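Local atomic coordinates of uncharacterized protein BT_3980 with actin-like ATPase fold (Bacteroides thetaiotaomicron VPI-5482, PDB entry 3HRG), a protein that is of unknown function but has an actin-like ATPase fold, which suggests kinship with the ASKHA superfamily of nucleotide-dependent proteins. Residues 160-164 / 203-209; 193-197 / 223-228. All blocks are in the same frame, centred on the assembly; numbering follows the deposited sequence.

Interaction 1: residues 160-164 / 203-209; sequences SKKMY and VWKQLEF
The aliphatic start of the K161 side chain lies over the ring of F209: CB of K161 stands 4.0 Å from the centroid of the F209 ring, 20° off the ring normal, a CH-pi contact. From there K161 runs on extended (m, then t throughout), so that its NZ reaches past the ring to a water, which it holds at 2.8 Å; the same water donates to O of L207 at 2.5 Å and so joins the lysine to the end of the helix. That end is a Schellman motif. E208 leaves the helix with phi/psi of 55/43°, and the bonds F209 N to W204 O (3.0 Å) and E208 N to K205 O (3.1 Å) close the last turn, after which F209 (phi/psi -65/147°) turns its ring back to the strand. The contact thus packs the C-terminal end of helix 193-206 on strand 162-167 and the residue leading into it. This is the central strand of a mixed five-stranded sheet in the actin-like fold, and the backbone of K161-Y164 is hydrogen-bonded to E215 and H217 on one side and to F177 and Y175 on the other. The CA atoms of K161 and F209 are 7.2 Å apart, those of M163 and W204 8.0 Å. Selenomethionine M163 (t, t, m) extends into the interface: its CE lies 3.6 Å from CG1 of V203 and 3.8 Å from CE3 of W204, while its SE makes a Met-aromatic contact at the indole edge, 5.4 Å from the centroid of the six-membered ring of W204. Nearer the backbone, CB of M163 lies 3.9 Å from CE2 of F209.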
ATOM      1  N   SER A 160      -8.162  21.581  -6.566  1.00 20.44           N
ATOM      2  CA  SER A 160      -7.539  21.639  -5.263  1.00 19.73           C
ATOM      3  C   SER A 160      -6.409  20.619  -5.173  1.00 18.60           C
ATOM      4  O   SER A 160      -6.408  19.629  -5.932  1.00 17.73           O
ATOM      5  CB  SER A 160      -8.599  21.283  -4.230  1.00 19.99           C
ATOM      6  OG  SER A 160      -9.115  19.956  -4.488  1.00 20.73           O
ATOM      7  N   LYS A 161      -5.434  20.866  -4.288  1.00 17.39           N
ATOM      8  CA  LYS A 161      -4.376  19.884  -4.013  1.00 16.58           C
ATOM      9  C   LYS A 161      -5.013  18.880  -3.083  1.00 16.32           C
ATOM     10  O   LYS A 161      -5.965  19.193  -2.345  1.00 15.43           O
ATOM     11  CB  LYS A 161      -3.136  20.473  -3.361  1.00 16.45           C
ATOM     12  CG  LYS A 161      -2.434  21.521  -4.193  1.00 16.99           C
ATOM     13  CD  LYS A 161      -1.177  22.003  -3.509  1.00 18.10           C
ATOM     14  CE  LYS A 161      -0.506  23.125  -4.276  1.00 21.13           C
ATOM     15  NZ  LYS A 161       0.764  23.501  -3.580  1.00 22.74           N
ATOM     16  N   LYS A 162      -4.492  17.665  -3.079  1.00 15.49           N
ATOM     17  CA  LYS A 162      -5.113  16.620  -2.285  1.00 15.39           C
ATOM     18  C   LYS A 162      -4.106  15.797  -1.510  1.00 14.71           C
ATOM     19  O   LYS A 162      -3.019  15.492  -2.005  1.00 14.23           O
ATOM     20  CB  LYS A 162      -5.977  15.744  -3.200  1.00 16.03           C
ATOM     21  CG  LYS A 162      -7.200  16.532  -3.775  1.00 18.37           C
ATOM     22  CD  LYS A 162      -7.899  15.799  -4.813  1.00 21.63           C
ATOM     23  CE  LYS A 162      -8.944  16.635  -5.511  1.00 21.16           C
ATOM     24  NZ  LYS A 162      -8.370  17.643  -6.446  1.00 22.38           N
HETATM   25  N   MSE A 163      -4.477  15.491  -0.275  1.00 13.20           N
HETATM   26  CA  MSE A 163      -3.690  14.632   0.585  1.00 13.33           C
HETATM   27  C   MSE A 163      -4.516  13.373   0.816  1.00 13.10           C
HETATM   28  O   MSE A 163      -5.657  13.468   1.309  1.00 12.87           O
HETATM   29  CB  MSE A 163      -3.417  15.298   1.954  1.00 12.10           C
HETATM   30  CG  MSE A 163      -2.661  14.379   2.886  1.00 12.35           C
HETATM   31 SE   MSE A 163      -2.156  15.208   4.583  0.75 10.68          SE
HETATM   32  CE  MSE A 163      -0.958  16.532   3.934  1.00 12.33           C
ATOM     33  N   TYR A 164      -3.968  12.217   0.463  1.00 12.36           N
ATOM     34  CA  TYR A 164      -4.621  10.907   0.676  1.00 13.07           C
ATOM     35  C   TYR A 164      -3.824  10.216   1.766  1.00 13.16           C
ATOM     36  O   TYR A 164      -2.624  10.080   1.635  1.00 13.90           O
ATOM     37  CB  TYR A 164      -4.651  10.041  -0.585  1.00 12.86           C
ATOM     38  CG  TYR A 164      -5.485  10.645  -1.672  1.00 13.06           C
ATOM     39  CD1 TYR A 164      -6.848  10.383  -1.749  1.00 14.60           C
ATOM     40  CD2 TYR A 164      -4.926  11.493  -2.614  1.00 15.59           C
ATOM     41  CE1 TYR A 164      -7.639  10.950  -2.735  1.00 15.39           C
ATOM     42  CE2 TYR A 164      -5.725  12.070  -3.630  1.00 14.08           C
ATOM     43  CZ  TYR A 164      -7.067  11.810  -3.665  1.00 14.49           C
ATOM     44  OH  TYR A 164      -7.853  12.352  -4.653  1.00 17.29           O
ATOM     45  N   VAL A 203       2.820  17.427   7.546  1.00 11.87           N
ATOM     46  CA  VAL A 203       2.934  17.379   6.089  1.00 12.35           C
ATOM     47  C   VAL A 203       2.098  18.489   5.428  1.00 11.59           C
ATOM     48  O   VAL A 203       2.499  19.069   4.448  1.00 11.97           O
ATOM     49  CB  VAL A 203       2.559  16.002   5.521  1.00 12.84           C
ATOM     50  CG1 VAL A 203       2.582  16.027   3.975  1.00 12.50           C
ATOM     51  CG2 VAL A 203       3.510  14.892   6.103  1.00 13.01           C
ATOM     52  N   TRP A 204       0.925  18.776   5.963  1.00 12.45           N
ATOM     53  CA  TRP A 204       0.095  19.826   5.421  1.00 11.58           C
ATOM     54  C   TRP A 204       0.863  21.150   5.400  1.00 12.31           C
ATOM     55  O   TRP A 204       0.810  21.903   4.425  1.00 10.70           O
ATOM     56  CB  TRP A 204      -1.179  20.000   6.274  1.00 11.51           C
ATOM     57  CG  TRP A 204      -2.281  20.815   5.598  1.00 11.01           C
ATOM     58  CD1 TRP A 204      -2.424  22.172   5.571  1.00 12.76           C
ATOM     59  CD2 TRP A 204      -3.387  20.277   4.885  1.00 11.30           C
ATOM     60  NE1 TRP A 204      -3.546  22.507   4.837  1.00 10.70           N
ATOM     61  CE2 TRP A 204      -4.159  21.353   4.422  1.00 11.46           C
ATOM     62  CE3 TRP A 204      -3.773  18.983   4.552  1.00 11.15           C
ATOM     63  CZ2 TRP A 204      -5.304  21.169   3.645  1.00  9.24           C
ATOM     64  CZ3 TRP A 204      -4.923  18.793   3.806  1.00 12.38           C
ATOM     65  CH2 TRP A 204      -5.686  19.894   3.362  1.00 10.70           C
ATOM     66  N   LYS A 205       1.525  21.461   6.524  1.00 12.21           N
ATOM     67  CA  LYS A 205       2.277  22.713   6.656  0.50 12.52           C
ATOM     68  C   LYS A 205       3.530  22.679   5.776  1.00 12.21           C
ATOM     69  O   LYS A 205       3.849  23.671   5.123  1.00 11.52           O
ATOM     70  CB  LYS A 205       2.631  22.989   8.131  0.50 12.78           C
ATOM     71  CG  LYS A 205       3.313  24.344   8.436  0.50 14.26           C
ATOM     72  CD  LYS A 205       2.408  25.561   8.097  0.50 15.37           C
ATOM     73  CE  LYS A 205       3.075  26.913   8.333  0.50 17.41           C
ATOM     74  NZ  LYS A 205       4.314  27.090   7.546  0.50 18.67           N
ATOM     75  N   GLN A 206       4.212  21.534   5.734  1.00 12.01           N
ATOM     76  CA  GLN A 206       5.414  21.345   4.940  1.00 12.07           C
ATOM     77  C   GLN A 206       5.192  21.651   3.453  1.00 11.84           C
ATOM     78  O   GLN A 206       6.042  22.249   2.802  1.00 10.96           O
ATOM     79  CB  GLN A 206       5.882  19.888   5.045  1.00 12.38           C
ATOM     80  CG  GLN A 206       7.196  19.522   4.352  1.00 15.26           C
ATOM     81  CD  GLN A 206       7.466  18.004   4.264  1.00 18.49           C
ATOM     82  OE1 GLN A 206       6.754  17.173   4.832  1.00 23.12           O
ATOM     83  NE2 GLN A 206       8.467  17.648   3.506  1.00 21.26           N
ATOM     84  N   LEU A 207       4.058  21.190   2.937  1.00 11.29           N
ATOM     85  CA  LEU A 207       3.719  21.367   1.509  1.00 11.85           C
ATOM     86  C   LEU A 207       2.933  22.636   1.199  1.00 11.78           C
ATOM     87  O   LEU A 207       2.528  22.857   0.046  1.00 11.46           O
ATOM     88  CB  LEU A 207       2.955  20.128   1.066  1.00 11.48           C
ATOM     89  CG  LEU A 207       3.756  18.820   1.033  1.00 12.43           C
ATOM     90  CD1 LEU A 207       2.888  17.652   0.537  1.00 14.13           C
ATOM     91  CD2 LEU A 207       4.950  19.018   0.162  1.00 12.87           C
ATOM     92  N   GLU A 208       2.729  23.446   2.236  1.00 11.67           N
ATOM     93  CA  GLU A 208       2.008  24.712   2.206  1.00 12.77           C
ATOM     94  C   GLU A 208       0.602  24.529   1.633  1.00 12.46           C
ATOM     95  O   GLU A 208       0.165  25.331   0.808  1.00 11.45           O
ATOM     96  CB  GLU A 208       2.816  25.789   1.457  1.00 13.58           C
ATOM     97  CG  GLU A 208       4.270  25.914   1.982  1.00 15.87           C
ATOM     98  CD  GLU A 208       5.094  26.985   1.297  1.00 21.26           C
ATOM     99  OE1 GLU A 208       4.576  28.051   0.907  1.00 22.82           O
ATOM    100  OE2 GLU A 208       6.306  26.758   1.171  1.00 25.82           O
ATOM    101  N   PHE A 209      -0.077  23.463   2.057  1.00 11.73           N
ATOM    102  CA  PHE A 209      -1.450  23.235   1.646  1.00 12.05           C
ATOM    103  C   PHE A 209      -2.336  24.348   2.220  1.00 12.54           C
ATOM    104  O   PHE A 209      -2.060  24.892   3.301  1.00 12.56           O
ATOM    105  CB  PHE A 209      -1.949  21.856   2.068  1.00 11.91           C
ATOM    106  CG  PHE A 209      -1.723  20.754   1.058  1.00 11.68           C
ATOM    107  CD1 PHE A 209      -0.579  20.687   0.285  1.00 13.82           C
ATOM    108  CD2 PHE A 209      -2.625  19.693   1.007  1.00 13.66           C
ATOM    109  CE1 PHE A 209      -0.392  19.621  -0.628  1.00 15.58           C
ATOM    110  CE2 PHE A 209      -2.462  18.637   0.119  1.00 13.80           C
ATOM    111  CZ  PHE A 209      -1.324  18.573  -0.679  1.00 15.00           C
TER
HETATM  112  O   HOH W   1       2.409  21.724  -2.222  1.00 20.02           O

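Interaction 2: residues 193-197 / 223-228; sequences TEDRI and SDKETL
S223, in extended conformation (phi/psi -76/151°), takes through its OG a hydrogen bond from NH1 of R196 at 2.9 Å, at the edge of the guanidinium. Its carbonyl O accepts from a water at 2.7 Å; this water also donates to OG1 of T193 (2.8 Å) and accepts from NH1 of R196 (3.0 Å), filling the gap between loop and helix. D224 follows with positive phi (55/43°) at the N-cap position of helix 225-235, but its side chain makes no capping bond. It turns instead to the first turn of helix 193-206, closed by I197 N to T193 O at 3.0 Å, where OD2 of D224 accepts a very short hydrogen bond, 2.4 Å, from OG1 of T193 (rotamer m). After the first residues of the helix, T227 brings its CG2 to 3.9 Å from CG2 of T193. L228 then completes the apolar part: its CA lies 3.7 Å from CG2 of T193, and its CD1 (chi1 t, chi2 p) is 3.8 Å from CG1 of I197. The backbones are closest here, T193 CA to L228 CA being 5.8 Å, a small separation spanned by the short threonine side chain. Polar bonds near the starts of both helices thus give way to apolar packing, which joins two neighbouring helices of one half of the actin-like fold. I197 continues onto E231 and L232, farther along helix 225-235, while R196 reaches T221, just beyond strand 215-220, and C190, between strand 181-189 and its own helix.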
ATOM      1  N   THR A 193      -4.356   8.509  17.928  1.00 19.01           N
ATOM      2  CA  THR A 193      -4.918   9.691  17.355  1.00 17.93           C
ATOM      3  C   THR A 193      -4.006  10.919  17.392  1.00 16.32           C
ATOM      4  O   THR A 193      -3.856  11.544  16.354  1.00 14.85           O
ATOM      5  CB  THR A 193      -6.237   9.991  18.032  1.00 18.10           C
ATOM      6  OG1 THR A 193      -7.025   8.787  17.994  1.00 20.36           O
ATOM      7  CG2 THR A 193      -6.934  11.072  17.313  1.00 18.91           C
ATOM      8  N   GLU A 194      -3.404  11.227  18.538  1.00 14.77           N
ATOM      9  CA  GLU A 194      -2.541  12.436  18.632  1.00 15.06           C
ATOM     10  C   GLU A 194      -1.359  12.380  17.664  1.00 13.72           C
ATOM     11  O   GLU A 194      -1.027  13.397  17.081  1.00 13.61           O
ATOM     12  CB  GLU A 194      -2.055  12.727  20.064  1.00 15.19           C
ATOM     13  CG  GLU A 194      -1.065  11.723  20.622  1.00 18.33           C
ATOM     14  CD  GLU A 194      -0.739  11.942  22.095  1.00 22.64           C
ATOM     15  OE1 GLU A 194      -0.128  12.970  22.469  1.00 24.66           O
ATOM     16  OE2 GLU A 194      -1.074  11.038  22.886  1.00 26.37           O
ATOM     17  N   ASP A 195      -0.734  11.218  17.486  1.00 12.73           N
ATOM     18  CA  ASP A 195       0.398  11.054  16.547  0.50 12.94           C
ATOM     19  C   ASP A 195      -0.040  11.112  15.093  1.00 12.54           C
ATOM     20  O   ASP A 195       0.662  11.639  14.215  1.00 12.12           O
ATOM     21  CB  ASP A 195       1.019   9.684  16.624  0.50 13.42           C
ATOM     22  CG  ASP A 195       1.695   9.381  17.887  0.50 14.58           C
ATOM     23  OD1 ASP A 195       2.098  10.313  18.608  0.50 16.89           O
ATOM     24  OD2 ASP A 195       1.867   8.157  18.098  0.50 15.57           O
ATOM     25  N   ARG A 196      -1.193  10.505  14.810  1.00 11.78           N
ATOM     26  CA  ARG A 196      -1.718  10.523  13.452  1.00 11.99           C
ATOM     27  C   ARG A 196      -1.961  11.974  13.016  1.00 12.44           C
ATOM     28  O   ARG A 196      -1.562  12.372  11.925  1.00 12.29           O
ATOM     29  CB  ARG A 196      -3.035   9.717  13.377  1.00 11.71           C
ATOM     30  CG  ARG A 196      -2.816   8.218  13.478  1.00 12.98           C
ATOM     31  CD  ARG A 196      -4.121   7.448  13.600  1.00 12.90           C
ATOM     32  NE  ARG A 196      -3.873   6.020  13.530  1.00 15.88           N
ATOM     33  CZ  ARG A 196      -4.751   5.056  13.796  1.00 17.94           C
ATOM     34  NH1 ARG A 196      -5.981   5.328  14.252  1.00 18.78           N
ATOM     35  NH2 ARG A 196      -4.376   3.786  13.651  1.00 19.06           N
ATOM     36  N   ILE A 197      -2.633  12.746  13.873  1.00 12.16           N
ATOM     37  CA  ILE A 197      -2.915  14.150  13.580  1.00 12.21           C
ATOM     38  C   ILE A 197      -1.608  14.938  13.434  1.00 11.64           C
ATOM     39  O   ILE A 197      -1.458  15.766  12.541  1.00 11.99           O
ATOM     40  CB  ILE A 197      -3.742  14.803  14.695  1.00 12.34           C
ATOM     41  CG1 ILE A 197      -5.150  14.202  14.792  1.00 14.63           C
ATOM     42  CG2 ILE A 197      -3.880  16.298  14.459  1.00 12.10           C
ATOM     43  CD1 ILE A 197      -5.780  14.438  16.192  1.00 16.96           C
ATOM     44  N   SER A 223      -9.681   3.966  13.834  1.00 18.12           N
ATOM     45  CA  SER A 223     -10.048   3.799  15.215  1.00 17.87           C
ATOM     46  C   SER A 223     -10.115   5.205  15.812  1.00 17.03           C
ATOM     47  O   SER A 223      -9.431   6.126  15.328  1.00 17.34           O
ATOM     48  CB  SER A 223      -9.009   2.956  15.937  1.00 18.19           C
ATOM     49  OG  SER A 223      -7.736   3.574  15.824  1.00 18.21           O
ATOM     50  N   ASP A 224     -10.961   5.376  16.824  1.00 16.31           N
ATOM     51  CA  ASP A 224     -11.124   6.660  17.492  1.00 16.10           C
ATOM     52  C   ASP A 224     -11.478   7.744  16.460  1.00 15.46           C
ATOM     53  O   ASP A 224     -10.948   8.863  16.498  1.00 14.93           O
ATOM     54  CB  ASP A 224      -9.806   6.995  18.215  1.00 16.19           C
ATOM     55  CG  ASP A 224      -9.954   8.055  19.266  1.00 15.73           C
ATOM     56  OD1 ASP A 224     -11.033   8.158  19.905  1.00 12.63           O
ATOM     57  OD2 ASP A 224      -8.953   8.770  19.476  1.00 16.09           O
ATOM     58  N   LYS A 225     -12.370   7.392  15.532  1.00 15.03           N
ATOM     59  CA  LYS A 225     -12.734   8.276  14.426  1.00 15.13           C
ATOM     60  C   LYS A 225     -13.269   9.636  14.885  1.00 14.71           C
ATOM     61  O   LYS A 225     -12.827  10.673  14.381  1.00 14.53           O
ATOM     62  CB  LYS A 225     -13.787   7.611  13.527  1.00 15.85           C
ATOM     63  CG  LYS A 225     -14.046   8.351  12.200  1.00 17.18           C
ATOM     64  CD  LYS A 225     -15.364   7.935  11.491  1.00 18.78           C
ATOM     65  CE  LYS A 225     -16.632   8.435  12.203  1.00 21.41           C
ATOM     66  N   GLU A 226     -14.166   9.640  15.860  1.00 14.52           N
ATOM     67  CA  GLU A 226     -14.771  10.903  16.301  1.00 15.04           C
ATOM     68  C   GLU A 226     -13.706  11.918  16.754  1.00 14.54           C
ATOM     69  O   GLU A 226     -13.726  13.072  16.321  1.00 14.49           O
ATOM     70  CB  GLU A 226     -15.822  10.667  17.371  1.00 15.62           C
ATOM     71  CG  GLU A 226     -16.634  11.918  17.727  1.00 18.12           C
ATOM     72  CD  GLU A 226     -17.809  11.616  18.637  1.00 22.07           C
ATOM     73  OE1 GLU A 226     -18.162  10.426  18.831  1.00 25.64           O
ATOM     74  OE2 GLU A 226     -18.403  12.576  19.163  1.00 25.23           O
ATOM     75  N   THR A 227     -12.762  11.463  17.570  1.00 13.88           N
ATOM     76  CA  THR A 227     -11.683  12.321  18.068  1.00 13.74           C
ATOM     77  C   THR A 227     -10.773  12.773  16.942  1.00 13.07           C
ATOM     78  O   THR A 227     -10.423  13.962  16.855  1.00 13.26           O
ATOM     79  CB  THR A 227     -10.887  11.595  19.162  1.00 13.86           C
ATOM     80  OG1 THR A 227     -11.783  11.295  20.228  1.00 14.24           O
ATOM     81  CG2 THR A 227      -9.732  12.465  19.696  1.00 14.80           C
ATOM     82  N   LEU A 228     -10.383  11.836  16.092  1.00 12.76           N
ATOM     83  CA  LEU A 228      -9.557  12.139  14.956  1.00 13.06           C
ATOM     84  C   LEU A 228     -10.181  13.245  14.080  1.00 13.19           C
ATOM     85  O   LEU A 228      -9.519  14.256  13.777  1.00 12.92           O
ATOM     86  CB  LEU A 228      -9.337  10.868  14.123  1.00 12.79           C
ATOM     87  CG  LEU A 228      -8.497  10.952  12.857  1.00 13.54           C
ATOM     88  CD1 LEU A 228      -7.055  11.402  13.160  1.00 12.23           C
ATOM     89  CD2 LEU A 228      -8.534   9.578  12.143  1.00 14.43           C
TER
HETATM   90  O   HOH W   2      -7.291   7.793  15.345  1.00 10.93           O

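In the fold
Both interactions use helix 193-206: interaction 2 holds its first turn and interaction 1 its last, with centres 18 Å apart and nearest atoms about 7 Å apart, not touching. Along the chain the segments alternate, 160-164, 193-197, 203-209, 223-228, so the two contacts are interleaved in sequence. Interaction 1 fastens the helix to the central strand of the mixed sheet 181-189, 171-178, 162-167, 215-220, 239-241; interaction 2 pairs it with helix 225-235, which follows strand 215-220. This sheet repeats the 3-2-1-4-5 strand order of the sheet formed by strands 33-40, 22-28, 12-17, 68-73 and 139-142, the duplicated core expected of an actin-like fold, and both contacts belong to its second copy.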